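Local coordinates for protein aminoglycoside phosphotransferase (Streptomyces rimosus, PDB 6FUC) that probably transfers a phosphate group from ATP to the 3''-hydroxyl of aminoglycosides such as streptomycin, giving resistance to the antibiotic, at residues M134-A138 and L266-T270; L190-I196 and G206-L210; D217-A223 and R259-L264; L225-R230 and E244-A248. All coordinates share one frame. Where two conformers were deposited one is given. Residue numbers count along the deposited sequence, not the author numbering.

In the fold
All four contacts are largely buried, but they differ in depth and chemistry. Contact 2 lies deepest, its centre about 6 Å from the centre of the chain, and relies on backbone hydrogen bonds of a beta hairpin beside the probable catalytic loop. Contacts 3 and 4 share helix 219-233, which packs against helix 257-266 in one and helix 243-251 in the other; both join a salt bridge to aromatic packing, and their centres are about 11 Å apart. Contact 2 touches this helix too, through L190 on D221 and L192 on L225. Contact 1, where the chain leaves helix 257-266 for the C terminus, is almost wholly apolar.

Contact 1 (M134-A138 and L266-T270); sequences MFSMA and LDPLT
Residues M134-A138 form regular alpha helix, closed by A138 N to M134 O at 3.0 Å. The second segment, L266-T270, has helical phi/psi at 267-269 and two tight turns, L269 N to L266 O at 2.9 Å and T270 N to D267 O at 3.0 Å. The backbones come nearest at A138 and T270, with CA atoms 4.3 Å apart. The small alanine permits this approach: its CA lies 3.3 Å from L269 O in a CA-H...O contact (152° at the hydrogen), the carbonyl having no conventional partner. The end of helix 257-266 and the tail that follows it are thus laid against helix 131-143 in the helical lobe of a kinase-like fold. L266, with chi1 t and chi2 p, brings CD1 to 3.8 Å from F135 CD1 and 3.9 Å from A138 CB; its branched end suits the gap between phenylalanine and alanine. F135 starts away from the tail but its t rotamer returns the ring, which also meets L165 and L168 of helix 161-168. A138 CB touches L269 CB at 3.9 Å. T270 turns its methyl CG2 to 3.6 Å from M134 O, whereas OG1 is used in its own turn, bonding D267 O at 2.7 Å, and pairs with R212. Methionines fill the remaining edge: M134 CE stands 4.3 Å from T270 CB, and M137 CE 3.9 Å from T270 O.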
loop_
_atom_site.group_PDB
_atom_site.type_symbol
_atom_site.label_atom_id
_atom_site.label_comp_id
_atom_site.label_asym_id
_atom_site.label_seq_id
_atom_site.Cartn_x
_atom_site.Cartn_y
_atom_site.Cartn_z
ATOM N N MET A 134 6.661 3.104 12.179
ATOM C CA MET A 134 5.454 2.301 12.061
ATOM C C MET A 134 5.016 1.763 13.401
ATOM O O MET A 134 3.814 1.669 13.668
ATOM C CB MET A 134 5.669 1.236 11.022
ATOM C CG MET A 134 5.924 1.791 9.600
ATOM S SD MET A 134 5.065 3.223 9.017
ATOM C CE MET A 134 3.530 2.303 8.894
ATOM N N PHE A 135 5.981 1.361 14.246
ATOM C CA PHE A 135 5.629 0.863 15.544
ATOM C C PHE A 135 5.008 1.982 16.367
ATOM O O PHE A 135 4.016 1.787 17.082
ATOM C CB PHE A 135 6.800 0.188 16.244
ATOM C CG PHE A 135 6.340 -0.848 17.214
ATOM C CD1 PHE A 135 6.067 -2.131 16.809
ATOM C CD2 PHE A 135 6.071 -0.564 18.539
ATOM C CE1 PHE A 135 5.695 -3.132 17.629
ATOM C CE2 PHE A 135 5.633 -1.568 19.418
ATOM C CZ PHE A 135 5.354 -2.799 18.889
ATOM N N SER A 136 5.567 3.195 16.254
ATOM C CA SER A 136 4.952 4.341 16.910
ATOM C C SER A 136 3.536 4.641 16.402
ATOM O O SER A 136 2.643 4.934 17.225
ATOM C CB SER A 136 5.884 5.539 16.779
ATOM O OG SER A 136 7.136 5.223 17.401
ATOM N N MET A 137 3.284 4.486 15.103
ATOM C CA MET A 137 1.958 4.621 14.611
ATOM C C MET A 137 1.005 3.591 15.208
ATOM O O MET A 137 -0.122 3.913 15.611
ATOM C CB MET A 137 2.012 4.430 13.111
ATOM C CG MET A 137 2.505 5.581 12.291
ATOM S SD MET A 137 2.399 5.329 10.523
ATOM C CE MET A 137 0.704 5.798 10.303
ATOM N N ALA A 138 1.407 2.340 15.296
ATOM C CA ALA A 138 0.572 1.302 15.917
ATOM C C ALA A 138 0.286 1.627 17.376
ATOM O O ALA A 138 -0.823 1.410 17.815
ATOM C CB ALA A 138 1.270 -0.028 15.802
ATOM N N LEU A 266 1.989 -6.698 12.312
ATOM C CA LEU A 266 2.090 -5.281 12.665
ATOM C C LEU A 266 1.134 -4.456 11.807
ATOM O O LEU A 266 0.490 -3.495 12.288
ATOM C CB LEU A 266 3.528 -4.800 12.469
ATOM C CG LEU A 266 3.760 -3.320 12.732
ATOM C CD1 LEU A 266 3.407 -2.886 14.151
ATOM C CD2 LEU A 266 5.207 -2.973 12.379
ATOM N N ASP A 267 1.084 -4.735 10.503
ATOM C CA ASP A 267 0.460 -3.824 9.548
ATOM C C ASP A 267 -0.930 -3.433 9.971
ATOM O O ASP A 267 -1.260 -2.216 9.938
ATOM C CB ASP A 267 0.521 -4.424 8.133
ATOM C CG ASP A 267 0.178 -3.364 7.099
ATOM O OD1 ASP A 267 1.175 -2.621 6.720
ATOM O OD2 ASP A 267 -0.994 -3.239 6.750
ATOM N N PRO A 268 -1.846 -4.350 10.318
ATOM C CA PRO A 268 -3.192 -3.906 10.602
ATOM C C PRO A 268 -3.333 -2.985 11.782
ATOM O O PRO A 268 -4.303 -2.234 11.898
ATOM C CB PRO A 268 -3.982 -5.197 10.813
ATOM C CG PRO A 268 -2.996 -6.204 11.053
ATOM C CD PRO A 268 -1.720 -5.820 10.373
ATOM N N LEU A 269 -2.387 -3.025 12.705
ATOM C CA LEU A 269 -2.369 -2.184 13.886
ATOM C C LEU A 269 -2.022 -0.717 13.574
ATOM O O LEU A 269 -2.128 0.119 14.424
ATOM C CB LEU A 269 -1.416 -2.765 14.949
ATOM C CG LEU A 269 -1.701 -4.184 15.340
ATOM C CD1 LEU A 269 -0.614 -4.639 16.296
ATOM C CD2 LEU A 269 -3.060 -4.370 15.933
ATOM N N THR A 270 -1.547 -0.453 12.335
ATOM C CA THR A 270 -1.044 0.862 11.970
ATOM C C THR A 270 -2.066 1.723 11.236
ATOM O O THR A 270 -1.755 2.857 10.917
ATOM C CB THR A 270 0.203 0.751 11.067
ATOM O OG1 THR A 270 -0.148 0.253 9.781
ATOM C CG2 THR A 270 1.291 -0.039 11.685
#

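Contact 2 (L190-I196 and G206-L210); sequences LCLPNII and GFIDL
Three backbone hydrogen bonds tie the segments together: I196 N to G206 O at 2.9 Å, G206 N to I196 O at 3.3 Å and I208 N to N194 O at 3.0 Å. The first two make I196 and G206 an antiparallel hydrogen-bonded pair with CA atoms 5.3 Å apart; I195 and F207 follow as the non-hydrogen-bonded pair, I195 CA lying 4.8 Å from F207 CA. Before the strand, L192-N194 form a 3-10 turn, with N194 N to C191 O at 2.9 Å. N194, chi1 m, sends its OD1 to 3.1 Å from D209 OD2; both atoms are acceptors, so no bond forms, and the amide ND2 is held instead by D189 O. I196 points to one face of the sheet, where its pair partner G206 adds no side chain, and I196 CG1 reaches I208 CG2 at 3.9 Å. On the other face the F207 ring (chi1 m) meets L190 CD1 at 4.0 Å and I195 CG1 at 4.2 Å from its CE1, and goes on to A113 of helix 100-117; these apolar groups suit the lobe's interior. H187 to N194 match the HGDxxxxN catalytic loop of aminoglycoside phosphotransferases and D209 their DFG-like aspartate, so the amide oxygen of N194 and the carboxylate oxygen of D209, facing each other with no metal modelled, are consistent with the magnesium site of this kinase-like fold.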
loop_
_atom_site.group_PDB
_atom_site.type_symbol
_atom_site.label_atom_id
_atom_site.label_comp_id
_atom_site.label_asym_id
_atom_site.label_seq_id
_atom_site.Cartn_x
_atom_site.Cartn_y
_atom_site.Cartn_z
ATOM N N LEU A 190 1.829 -3.001 0.054
ATOM C CA LEU A 190 1.934 -3.870 -1.169
ATOM C C LEU A 190 0.929 -5.016 -1.075
ATOM O O LEU A 190 1.283 -6.191 -1.242
ATOM C CB LEU A 190 3.337 -4.306 -1.423
ATOM C CG LEU A 190 3.574 -4.881 -2.847
ATOM C CD1 LEU A 190 3.431 -3.778 -3.908
ATOM C CD2 LEU A 190 4.938 -5.529 -2.930
ATOM N N CYS A 191 -0.344 -4.679 -0.852
ATOM C CA CYS A 191 -1.414 -5.634 -1.028
ATOM C C CYS A 191 -1.770 -5.710 -2.497
ATOM O O CYS A 191 -1.587 -4.739 -3.267
ATOM C CB CYS A 191 -2.593 -5.214 -0.208
ATOM S SG CYS A 191 -3.168 -3.590 -0.397
ATOM N N LEU A 192 -2.411 -6.803 -2.921
ATOM C CA LEU A 192 -2.779 -6.972 -4.340
ATOM C C LEU A 192 -3.560 -5.836 -4.989
ATOM O O LEU A 192 -3.317 -5.555 -6.153
ATOM C CB LEU A 192 -3.555 -8.276 -4.563
ATOM C CG LEU A 192 -2.790 -9.568 -4.438
ATOM C CD1 LEU A 192 -3.721 -10.713 -4.781
ATOM C CD2 LEU A 192 -1.554 -9.611 -5.333
ATOM N N PRO A 193 -4.473 -5.151 -4.272
ATOM C CA PRO A 193 -5.193 -4.076 -4.918
ATOM C C PRO A 193 -4.289 -2.988 -5.467
ATOM O O PRO A 193 -4.723 -2.220 -6.336
ATOM C CB PRO A 193 -6.103 -3.509 -3.801
ATOM C CG PRO A 193 -6.387 -4.742 -2.964
ATOM C CD PRO A 193 -5.071 -5.461 -2.945
ATOM N N ASN A 194 -3.098 -2.851 -4.907
ATOM C CA ASN A 194 -2.205 -1.734 -5.242
ATOM C C ASN A 194 -1.236 -2.043 -6.359
ATOM O O ASN A 194 -0.370 -1.209 -6.688
ATOM C CB ASN A 194 -1.564 -1.174 -3.991
ATOM C CG ASN A 194 -2.565 -0.584 -3.069
ATOM O OD1 ASN A 194 -3.632 -0.116 -3.510
ATOM N ND2 ASN A 194 -2.239 -0.489 -1.787
ATOM N N ILE A 195 -1.382 -3.211 -6.970
ATOM C CA ILE A 195 -0.554 -3.627 -8.131
ATOM C C ILE A 195 -1.541 -3.726 -9.299
ATOM O O ILE A 195 -2.462 -4.514 -9.259
ATOM C CB ILE A 195 0.141 -4.967 -7.878
ATOM C CG1 ILE A 195 0.978 -4.922 -6.589
ATOM C CG2 ILE A 195 0.925 -5.346 -9.091
ATOM C CD1 ILE A 195 1.512 -6.239 -6.209
ATOM N N ILE A 196 -1.319 -2.915 -10.329
ATOM C CA ILE A 196 -2.202 -2.901 -11.499
ATOM C C ILE A 196 -1.531 -3.744 -12.577
ATOM O O ILE A 196 -0.348 -3.530 -12.891
ATOM C CB ILE A 196 -2.466 -1.497 -11.998
ATOM C CG1 ILE A 196 -2.985 -0.598 -10.870
ATOM C CG2 ILE A 196 -3.481 -1.545 -13.148
ATOM C CD1 ILE A 196 -4.208 -1.071 -10.109
ATOM N N GLY A 206 1.578 -0.904 -13.301
ATOM C CA GLY A 206 2.127 0.091 -12.377
ATOM C C GLY A 206 1.622 -0.168 -10.997
ATOM O O GLY A 206 0.809 -1.058 -10.763
ATOM N N PHE A 207 2.129 0.632 -10.072
ATOM C CA PHE A 207 1.723 0.603 -8.670
ATOM C C PHE A 207 0.853 1.828 -8.359
ATOM O O PHE A 207 1.081 2.881 -8.953
ATOM C CB PHE A 207 2.951 0.640 -7.779
ATOM C CG PHE A 207 3.882 -0.521 -7.972
ATOM C CD1 PHE A 207 3.598 -1.749 -7.449
ATOM C CD2 PHE A 207 5.035 -0.394 -8.727
ATOM C CE1 PHE A 207 4.449 -2.837 -7.628
ATOM C CE2 PHE A 207 5.894 -1.491 -8.915
ATOM C CZ PHE A 207 5.581 -2.683 -8.325
ATOM N N ILE A 208 -0.086 1.674 -7.432
ATOM C CA ILE A 208 -0.895 2.776 -6.971
ATOM C C ILE A 208 -0.869 2.851 -5.435
ATOM O O ILE A 208 -0.302 1.969 -4.790
ATOM C CB ILE A 208 -2.338 2.688 -7.506
ATOM C CG1 ILE A 208 -3.065 1.442 -6.968
ATOM C CG2 ILE A 208 -2.380 2.768 -9.015
ATOM C CD1 ILE A 208 -4.569 1.512 -7.088
ATOM N N ASP A 209 -1.478 3.884 -4.892
ATOM C CA ASP A 209 -1.665 4.021 -3.440
ATOM C C ASP A 209 -0.319 3.984 -2.702
ATOM O O ASP A 209 -0.035 3.167 -1.827
ATOM C CB ASP A 209 -2.719 3.073 -2.904
ATOM C CG ASP A 209 -4.137 3.514 -3.404
ATOM O OD1 ASP A 209 -4.335 4.640 -3.893
ATOM O OD2 ASP A 209 -5.060 2.684 -3.345
ATOM N N LEU A 210 0.500 4.994 -3.086
ATOM C CA LEU A 210 1.906 5.117 -2.697
ATOM C C LEU A 210 2.166 5.945 -1.483
ATOM O O LEU A 210 3.297 6.341 -1.215
ATOM C CB LEU A 210 2.679 5.647 -3.912
ATOM C CG LEU A 210 2.731 4.743 -5.111
ATOM C CD1 LEU A 210 3.031 5.475 -6.384
ATOM C CD2 LEU A 210 3.738 3.652 -4.903
#

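Contact 3 (D217-A223 and R259-L264); sequences DPYADLA and RERFYL
Helices 219-223 and 259-264 cross almost perpendicularly, at -79° with axes 8.1 Å apart, in the helical lobe of this kinase-like fold. Y219, Y263 and A223 give up most surface. A223 sits where the helices come close, with its CA 5.1 Å from that of E260: its methyl CB fits 3.3 Å from E260 O and 4.0 Å from Y263 CB, which the small alanine side chain permits. Y263 (chi1 m) lays its ring against the first turn, with A220 N over one face, A220 CB 3.9 Å from CD1 and Y219 CB 3.9 Å from CD2. The Y219 ring, also m, packs on helix 257-266 with CD1 3.7 Å from E260 CB and CD2 3.9 Å from R259 NE, over the guanidinium face; its OH bonds A254 O. D217 OD1 accepts Y219 N at 2.8 Å, a capping bond, while OD2 forms a salt bridge to R259 NH2 at 2.8 Å. Tyrosine suits buried position 263 because two bound waters satisfy its hydroxyl and link it to D217: water 1 accepts from D217 N at 2.9 Å and donates to Y263 OH at 2.8 Å, and water 2 lies 2.6 Å from both Y263 OH and D217 OD2.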
loop_
_atom_site.group_PDB
_atom_site.type_symbol
_atom_site.label_atom_id
_atom_site.label_comp_id
_atom_site.label_asym_id
_atom_site.label_seq_id
_atom_site.Cartn_x
_atom_site.Cartn_y
_atom_site.Cartn_z
ATOM N N ASP A 217 12.267 -2.633 5.761
ATOM C CA ASP A 217 12.624 -4.001 5.468
ATOM C C ASP A 217 11.770 -4.495 4.273
ATOM O O ASP A 217 10.564 -4.222 4.257
ATOM C CB ASP A 217 12.341 -4.828 6.736
ATOM C CG ASP A 217 12.752 -6.259 6.674
ATOM O OD1 ASP A 217 12.410 -6.995 5.729
ATOM O OD2 ASP A 217 13.432 -6.688 7.595
ATOM N N PRO A 218 12.360 -5.231 3.318
ATOM C CA PRO A 218 11.506 -5.713 2.204
ATOM C C PRO A 218 10.289 -6.514 2.629
ATOM O O PRO A 218 9.312 -6.562 1.893
ATOM C CB PRO A 218 12.467 -6.547 1.389
ATOM C CG PRO A 218 13.606 -6.896 2.296
ATOM C CD PRO A 218 13.747 -5.676 3.202
ATOM N N TYR A 219 10.370 -7.214 3.768
ATOM C CA TYR A 219 9.166 -7.944 4.244
ATOM C C TYR A 219 7.991 -7.080 4.629
ATOM O O TYR A 219 6.887 -7.583 4.712
ATOM C CB TYR A 219 9.563 -8.933 5.375
ATOM C CG TYR A 219 10.191 -10.163 4.832
ATOM C CD1 TYR A 219 9.417 -11.111 4.207
ATOM C CD2 TYR A 219 11.540 -10.365 4.824
ATOM C CE1 TYR A 219 9.959 -12.232 3.640
ATOM C CE2 TYR A 219 12.126 -11.530 4.265
ATOM C CZ TYR A 219 11.324 -12.419 3.617
ATOM O OH TYR A 219 11.846 -13.547 3.032
ATOM N N ALA A 220 8.205 -5.767 4.843
ATOM C CA ALA A 220 7.072 -4.885 5.034
ATOM C C ALA A 220 6.153 -4.953 3.824
ATOM O O ALA A 220 4.922 -4.776 3.958
ATOM C CB ALA A 220 7.523 -3.456 5.309
ATOM N N ASP A 221 6.725 -5.104 2.650
ATOM C CA ASP A 221 6.006 -5.309 1.401
ATOM C C ASP A 221 5.677 -6.760 1.163
ATOM O O ASP A 221 4.504 -7.094 0.868
ATOM C CB ASP A 221 6.845 -4.770 0.212
ATOM C CG ASP A 221 6.733 -3.305 -0.108
ATOM O OD1 ASP A 221 6.012 -2.574 0.582
ATOM O OD2 ASP A 221 7.437 -2.903 -1.069
ATOM N N LEU A 222 6.636 -7.668 1.253
ATOM C CA LEU A 222 6.385 -9.040 0.853
ATOM C C LEU A 222 5.331 -9.719 1.735
ATOM O O LEU A 222 4.558 -10.532 1.252
ATOM C CB LEU A 222 7.632 -9.854 0.819
ATOM C CG LEU A 222 8.755 -9.360 -0.115
ATOM C CD1 LEU A 222 9.969 -10.266 -0.010
ATOM C CD2 LEU A 222 8.183 -9.177 -1.536
ATOM N N ALA A 223 5.276 -9.363 3.029
ATOM C CA ALA A 223 4.279 -9.991 3.892
ATOM C C ALA A 223 2.871 -9.747 3.372
ATOM O O ALA A 223 2.000 -10.624 3.413
ATOM C CB ALA A 223 4.406 -9.509 5.318
ATOM N N ARG A 259 10.151 -13.166 10.408
ATOM C CA ARG A 259 10.240 -11.785 10.027
ATOM C C ARG A 259 8.959 -11.391 9.189
ATOM O O ARG A 259 8.377 -10.358 9.372
ATOM C CB ARG A 259 11.527 -11.583 9.255
ATOM C CG ARG A 259 11.462 -10.110 8.859
ATOM C CD ARG A 259 12.831 -9.508 8.687
ATOM N NE ARG A 259 13.698 -10.494 8.054
ATOM C CZ ARG A 259 14.681 -10.218 7.220
ATOM N NH1 ARG A 259 15.416 -11.225 6.778
ATOM N NH2 ARG A 259 14.934 -8.976 6.802
ATOM N N GLU A 260 8.580 -12.247 8.224
ATOM C CA GLU A 260 7.392 -12.028 7.426
ATOM C C GLU A 260 6.145 -11.854 8.318
ATOM O O GLU A 260 5.338 -10.954 8.141
ATOM C CB GLU A 260 7.224 -13.152 6.449
ATOM C CG GLU A 260 6.010 -13.027 5.532
ATOM C CD GLU A 260 5.698 -14.264 4.730
ATOM O OE1 GLU A 260 6.548 -15.173 4.598
ATOM O OE2 GLU A 260 4.581 -14.395 4.203
ATOM N N ARG A 261 6.003 -12.807 9.249
ATOM C CA ARG A 261 4.829 -12.800 10.117
ATOM C C ARG A 261 4.772 -11.555 11.002
ATOM O O ARG A 261 3.701 -11.062 11.318
ATOM C CB ARG A 261 4.798 -14.119 10.924
ATOM C CG ARG A 261 4.087 -15.283 10.268
ATOM C CD ARG A 261 4.020 -16.487 11.224
ATOM N NE ARG A 261 3.400 -16.089 12.493
ATOM C CZ ARG A 261 4.036 -15.939 13.654
ATOM N NH1 ARG A 261 5.343 -16.174 13.740
ATOM N NH2 ARG A 261 3.354 -15.560 14.735
ATOM N N PHE A 262 5.953 -11.089 11.462
ATOM C CA PHE A 262 5.996 -9.886 12.268
ATOM C C PHE A 262 5.332 -8.743 11.470
ATOM O O PHE A 262 4.521 -8.001 12.020
ATOM C CB PHE A 262 7.448 -9.559 12.608
ATOM C CG PHE A 262 7.663 -8.287 13.356
ATOM C CD1 PHE A 262 7.591 -8.211 14.723
ATOM C CD2 PHE A 262 7.877 -7.112 12.664
ATOM C CE1 PHE A 262 7.769 -6.999 15.394
ATOM C CE2 PHE A 262 8.043 -5.904 13.326
ATOM C CZ PHE A 262 8.015 -5.868 14.687
ATOM N N TYR A 263 5.750 -8.545 10.216
ATOM C CA TYR A 263 5.148 -7.448 9.435
ATOM C C TYR A 263 3.688 -7.687 9.095
ATOM O O TYR A 263 2.905 -6.729 9.074
ATOM C CB TYR A 263 6.009 -7.163 8.175
ATOM C CG TYR A 263 7.268 -6.454 8.548
ATOM C CD1 TYR A 263 7.244 -5.096 8.879
ATOM C CD2 TYR A 263 8.489 -7.111 8.656
ATOM C CE1 TYR A 263 8.383 -4.438 9.313
ATOM C CE2 TYR A 263 9.637 -6.446 9.065
ATOM C CZ TYR A 263 9.598 -5.135 9.420
ATOM O OH TYR A 263 10.673 -4.433 9.858
ATOM N N LEU A 264 3.310 -8.932 8.826
ATOM C CA LEU A 264 1.903 -9.247 8.608
ATOM C C LEU A 264 1.050 -8.814 9.781
ATOM O O LEU A 264 -0.021 -8.290 9.611
ATOM C CB LEU A 264 1.726 -10.737 8.344
ATOM C CG LEU A 264 0.296 -11.120 7.970
ATOM C CD1 LEU A 264 -0.174 -10.455 6.650
ATOM C CD2 LEU A 264 0.202 -12.621 7.897
HETATM O O HOH W 1 10.876 -2.133 8.304
HETATM O O HOH W 2 12.722 -6.061 10.066
HETATM O O HOH W 3 2.429 -12.967 4.944
#

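Contact 4 (L225-R230 and E244-A248); sequences LFATAR and EEEFA
Side-chain reach makes this contact, for the axes of helices 225-230 and 244-248 stay 11.7 Å apart, running at 139°, with F226 and E244 closest at 6.8 Å between CA atoms. F226 (chi1 m, chi2 -17°) turns its ring so that one edge meets F247 and one face meets E244 CG. The edge points at the face of F247 (chi1 t) in an offset edge-to-face pair, centroids 5.3 Å apart and planes at 84°, while E244 CG lies 3.8 Å from the F226 centroid in a CH-pi contact. L225, t and p, puts CD2 3.6 Å from F247 CZ. Beyond this, F247 meets W107 of helix 100-117. E244 (chi1 m, chi2 t) stretches its carboxylate to R230, whose long m,t,m chain gives NH1 to OE2 at 2.9 Å, a salt bridge; OE1 pairs with R257. Water 4 links F226 O and E244 OE2, each at 3.0 Å. The glutamate thus lends methylene to the aromatic cluster and charge to two arginines, so a buried carboxylate is well compensated.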
loop_
_atom_site.group_PDB
_atom_site.type_symbol
_atom_site.label_atom_id
_atom_site.label_comp_id
_atom_site.label_asym_id
_atom_site.label_seq_id
_atom_site.Cartn_x
_atom_site.Cartn_y
_atom_site.Cartn_z
ATOM N N LEU A 225 1.919 -8.753 0.279
ATOM C CA LEU A 225 1.742 -9.334 -1.039
ATOM C C LEU A 225 1.417 -10.834 -0.897
ATOM O O LEU A 225 0.464 -11.329 -1.502
ATOM C CB LEU A 225 2.960 -9.114 -1.856
ATOM C CG LEU A 225 2.920 -9.796 -3.223
ATOM C CD1 LEU A 225 1.765 -9.442 -4.123
ATOM C CD2 LEU A 225 4.213 -9.516 -3.923
ATOM N N PHE A 226 2.197 -11.543 -0.097
ATOM C CA PHE A 226 1.980 -12.962 0.034
ATOM C C PHE A 226 0.651 -13.250 0.700
ATOM O O PHE A 226 -0.056 -14.196 0.248
ATOM C CB PHE A 226 3.092 -13.618 0.829
ATOM C CG PHE A 226 4.429 -13.626 0.173
ATOM C CD1 PHE A 226 4.572 -13.390 -1.155
ATOM C CD2 PHE A 226 5.569 -13.982 0.904
ATOM C CE1 PHE A 226 5.803 -13.448 -1.771
ATOM C CE2 PHE A 226 6.794 -14.032 0.315
ATOM C CZ PHE A 226 6.947 -13.777 -1.046
ATOM N N ALA A 227 0.294 -12.533 1.755
ATOM C CA ALA A 227 -0.976 -12.846 2.455
ATOM C C ALA A 227 -2.153 -12.565 1.554
ATOM O O ALA A 227 -3.099 -13.334 1.522
ATOM C CB ALA A 227 -1.036 -12.001 3.713
ATOM N N THR A 228 -2.122 -11.461 0.809
ATOM C CA THR A 228 -3.261 -11.165 -0.058
ATOM C C THR A 228 -3.324 -12.102 -1.251
ATOM O O THR A 228 -4.392 -12.520 -1.676
ATOM C CB THR A 228 -3.354 -9.693 -0.409
ATOM O OG1 THR A 228 -2.164 -9.231 -1.103
ATOM C CG2 THR A 228 -3.596 -8.855 0.800
ATOM N N ALA A 229 -2.197 -12.540 -1.757
ATOM C CA ALA A 229 -2.245 -13.547 -2.817
ATOM C C ALA A 229 -2.735 -14.907 -2.330
ATOM O O ALA A 229 -3.358 -15.598 -3.125
ATOM C CB ALA A 229 -0.862 -13.764 -3.364
ATOM N N ARG A 230 -2.492 -15.256 -1.084
ATOM C CA ARG A 230 -3.008 -16.518 -0.556
ATOM C C ARG A 230 -4.516 -16.577 -0.648
ATOM O O ARG A 230 -5.074 -17.645 -0.847
ATOM C CB ARG A 230 -2.550 -16.757 0.903
ATOM C CG ARG A 230 -1.108 -17.230 1.067
ATOM C CD ARG A 230 -0.617 -17.668 2.458
ATOM N NE ARG A 230 -0.584 -16.655 3.519
ATOM C CZ ARG A 230 0.465 -15.863 3.802
ATOM N NH1 ARG A 230 1.573 -15.911 3.057
ATOM N NH2 ARG A 230 0.412 -14.992 4.817
ATOM N N GLU A 244 5.113 -18.934 -2.601
ATOM C CA GLU A 244 6.060 -17.997 -1.982
ATOM C C GLU A 244 7.493 -18.361 -2.248
ATOM O O GLU A 244 8.331 -17.492 -2.458
ATOM C CB GLU A 244 5.720 -17.785 -0.498
ATOM C CG GLU A 244 4.291 -17.277 -0.420
ATOM C CD GLU A 244 3.524 -17.466 0.837
ATOM O OE1 GLU A 244 4.132 -17.668 1.896
ATOM O OE2 GLU A 244 2.264 -17.465 0.738
ATOM N N GLU A 245 7.809 -19.648 -2.171
ATOM C CA GLU A 245 9.175 -20.085 -2.489
ATOM C C GLU A 245 9.549 -19.719 -3.900
ATOM O O GLU A 245 10.644 -19.262 -4.165
ATOM C CB GLU A 245 9.372 -21.624 -2.299
ATOM N N GLU A 246 8.639 -19.884 -4.825
ATOM C CA GLU A 246 8.995 -19.553 -6.220
ATOM C C GLU A 246 9.100 -18.017 -6.415
ATOM O O GLU A 246 10.026 -17.575 -7.131
ATOM C CB GLU A 246 7.972 -20.089 -7.168
ATOM C CG GLU A 246 7.889 -21.605 -7.145
ATOM C CD GLU A 246 7.368 -22.229 -8.387
ATOM O OE1 GLU A 246 7.018 -21.514 -9.361
ATOM O OE2 GLU A 246 7.341 -23.478 -8.377
ATOM N N PHE A 247 8.235 -17.236 -5.759
ATOM C CA PHE A 247 8.374 -15.757 -5.814
ATOM C C PHE A 247 9.767 -15.395 -5.278
ATOM O O PHE A 247 10.480 -14.608 -5.860
ATOM C CB PHE A 247 7.293 -15.130 -4.995
ATOM C CG PHE A 247 7.238 -13.645 -5.135
ATOM C CD1 PHE A 247 8.149 -12.853 -4.494
ATOM C CD2 PHE A 247 6.309 -13.043 -5.979
ATOM C CE1 PHE A 247 8.023 -11.425 -4.640
ATOM C CE2 PHE A 247 6.229 -11.701 -6.128
ATOM C CZ PHE A 247 7.101 -10.889 -5.477
ATOM N N ALA A 248 10.124 -15.958 -4.124
ATOM C CA ALA A 248 11.370 -15.601 -3.484
ATOM C C ALA A 248 12.591 -15.921 -4.336
ATOM O O ALA A 248 13.578 -15.179 -4.388
ATOM C CB ALA A 248 11.492 -16.237 -2.104
HETATM O O HOH W 4 1.174 -16.094 -1.646
#